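Local coordinates for 26.7 kDa salivary protein (Phlebotomus duboscqi, PDB 6MT7), which binds and sequesters cysteinyl leukotrienes and a thromboxane A2 analogue, modulating sand fly blood feeding and inhibiting thromboxane-dependent platelet aggregation induced by low concentrations of collagen, at residues 117-120 / 121-124. Numbering follows the deposited sequence.
Sequences YGIK and KLSD
Ile119 lays its side chain alongside that of Leu122, both pointing the same way, with CD1 of Ile119 3.8 Å from CD1 of Leu122. Ile119 is the N-cap residue of helix 120-128; CG1 anti to the carbonyl carbon (chi1 -65°) and a roughly extended chi2 together bring CD1 beside the leucine. Aliphatic residues suit this place: their apolar branches both rest on Thr114 of helix 109-115, so the start of helix 120-128 packs against the helix before it. The carbonyl of Ile119 starts the helical bonding: its O accepts a nearly straight bond from Ser123 N at 2.9 Å. One residue on, Asp124 N donates to Lys120 O at 2.8 Å. The same i to i+4 spacing brings together the side chains of Lys120 and Asp124. The lysine chain runs extended until it bends at chi4 (67°), with NZ 3.4 Å from Asp124 OD2, a salt bridge whose hydrogen bond is long and weak; the lysine is exposed. Lys121 forms a salt bridge with Glu125 instead, at the same spacing. A water is hydrogen-bonded to Ser123 OG at 2.9 Å and gives a weak bond to Tyr117 O, linking loop to helix. The Tyr117 ring presents an edge to Leu122 O and meets Trp126 edge-to-face. Gly118, in this turn, probably contributes to leukotriene C4 binding, and Ser123 touches Lys136, which probably binds leukotriene C4 and thromboxane A2. Backbone bonds and apolar contact thus define the helix start, while the long Lys120-Asp124 bridge, with its exposed lysine, probably adds only modest stability.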
ATOM      1  N   TYR A 117      -8.832   9.559   0.592  1.00  8.05           N
ATOM      2  CA  TYR A 117      -8.021  10.614  -0.029  1.00  7.39           C
ATOM      3  C   TYR A 117      -7.923  10.438  -1.539  1.00 11.04           C
ATOM      4  O   TYR A 117      -6.883  10.712  -2.141  1.00  9.62           O
ATOM      5  CB  TYR A 117      -6.620  10.673   0.589  1.00  7.15           C
ATOM      6  CG  TYR A 117      -6.616  10.938   2.083  1.00  7.14           C
ATOM      7  CD1 TYR A 117      -6.801  12.221   2.578  1.00 11.31           C
ATOM      8  CD2 TYR A 117      -6.425   9.909   2.987  1.00  6.96           C
ATOM      9  CE1 TYR A 117      -6.796  12.466   3.940  1.00  9.57           C
ATOM     10  CE2 TYR A 117      -6.419  10.140   4.346  1.00  7.47           C
ATOM     11  CZ  TYR A 117      -6.594  11.421   4.817  1.00 11.97           C
ATOM     12  OH  TYR A 117      -6.589  11.642   6.177  1.00 12.36           O
ATOM     13  N   GLY A 118      -9.022  10.006  -2.155  1.00  9.89           N
ATOM     14  CA  GLY A 118      -9.077   9.788  -3.584  1.00  8.84           C
ATOM     15  C   GLY A 118      -9.570  10.995  -4.355  1.00 15.53           C
ATOM     16  O   GLY A 118      -9.986  10.880  -5.509  1.00 15.81           O
ATOM     17  N   ILE A 119      -9.523  12.161  -3.718  1.00 15.49           N
ATOM     18  CA  ILE A 119      -9.873  13.432  -4.338  1.00 20.29           C
ATOM     19  C   ILE A 119      -8.635  14.313  -4.290  1.00 19.70           C
ATOM     20  O   ILE A 119      -7.996  14.423  -3.239  1.00 14.37           O
ATOM     21  CB  ILE A 119     -11.061  14.098  -3.621  1.00 22.90           C
ATOM     22  CG1 ILE A 119     -12.316  13.238  -3.789  1.00 24.30           C
ATOM     23  CG2 ILE A 119     -11.302  15.504  -4.154  1.00 28.37           C
ATOM     24  CD1 ILE A 119     -13.335  13.427  -2.698  1.00 16.60           C
ATOM     25  N   LYS A 120      -8.291  14.923  -5.427  1.00 20.67           N
ATOM     26  CA  LYS A 120      -7.025  15.649  -5.530  1.00 21.83           C
ATOM     27  C   LYS A 120      -6.908  16.725  -4.459  1.00 17.81           C
ATOM     28  O   LYS A 120      -5.865  16.853  -3.808  1.00 18.07           O
ATOM     29  CB  LYS A 120      -6.885  16.258  -6.925  1.00 26.22           C
ATOM     30  CG  LYS A 120      -5.664  17.138  -7.094  1.00 31.02           C
ATOM     31  CD  LYS A 120      -5.679  17.825  -8.454  1.00 31.41           C
ATOM     32  CE  LYS A 120      -4.660  18.946  -8.521  1.00 32.68           C
ATOM     33  NZ  LYS A 120      -3.268  18.423  -8.452  1.00 38.39           N
ATOM     34  N   LYS A 121      -7.976  17.505  -4.250  1.00 17.02           N
ATOM     35  CA  LYS A 121      -7.909  18.580  -3.263  1.00 16.65           C
ATOM     36  C   LYS A 121      -7.623  18.035  -1.869  1.00 21.87           C
ATOM     37  O   LYS A 121      -6.786  18.584  -1.143  1.00 19.96           O
ATOM     38  CB  LYS A 121      -9.205  19.388  -3.270  1.00 20.06           C
ATOM     39  CG  LYS A 121      -9.215  20.529  -2.250  1.00 25.41           C
ATOM     40  CD  LYS A 121     -10.446  21.414  -2.401  1.00 32.59           C
ATOM     41  CE  LYS A 121     -10.368  22.635  -1.492  1.00 39.75           C
ATOM     42  NZ  LYS A 121     -10.598  22.288  -0.064  1.00 41.84           N
ATOM     43  N   LEU A 122      -8.296  16.942  -1.483  1.00 14.91           N
ATOM     44  CA  LEU A 122      -8.123  16.375  -0.149  1.00 18.22           C
ATOM     45  C   LEU A 122      -6.744  15.752   0.027  1.00 13.94           C
ATOM     46  O   LEU A 122      -6.140  15.857   1.102  1.00 13.25           O
ATOM     47  CB  LEU A 122      -9.208  15.330   0.109  1.00 11.64           C
ATOM     48  CG  LEU A 122     -10.628  15.890   0.064  1.00 16.44           C
ATOM     49  CD1 LEU A 122     -11.640  14.821   0.425  1.00 15.58           C
ATOM     50  CD2 LEU A 122     -10.739  17.093   1.002  1.00 19.17           C
ATOM     51  N   SER A 123      -6.246  15.068  -1.003  1.00 10.84           N
ATOM     52  CA  SER A 123      -4.889  14.531  -0.952  1.00 15.05           C
ATOM     53  C   SER A 123      -3.859  15.656  -0.869  1.00 13.38           C
ATOM     54  O   SER A 123      -2.969  15.640  -0.012  1.00 13.22           O
ATOM     55  CB  SER A 123      -4.635  13.663  -2.183  1.00 16.15           C
ATOM     56  OG  SER A 123      -3.311  13.157  -2.179  1.00 14.52           O
ATOM     57  N   ASP A 124      -3.960  16.636  -1.769  1.00 15.04           N
ATOM     58  CA  ASP A 124      -3.042  17.775  -1.751  1.00 20.36           C
ATOM     59  C   ASP A 124      -3.009  18.440  -0.384  1.00 21.53           C
ATOM     60  O   ASP A 124      -1.935  18.791   0.119  1.00 22.94           O
ATOM     61  CB  ASP A 124      -3.447  18.799  -2.810  1.00 16.38           C
ATOM     62  CG  ASP A 124      -3.202  18.320  -4.228  1.00 23.14           C
ATOM     63  OD1 ASP A 124      -2.751  17.172  -4.429  1.00 25.08           O
ATOM     64  OD2 ASP A 124      -3.469  19.112  -5.155  1.00 26.12           O
TER
HETATM   65  O   HOH W   1      -3.550  10.301  -1.701  1.00 15.97           O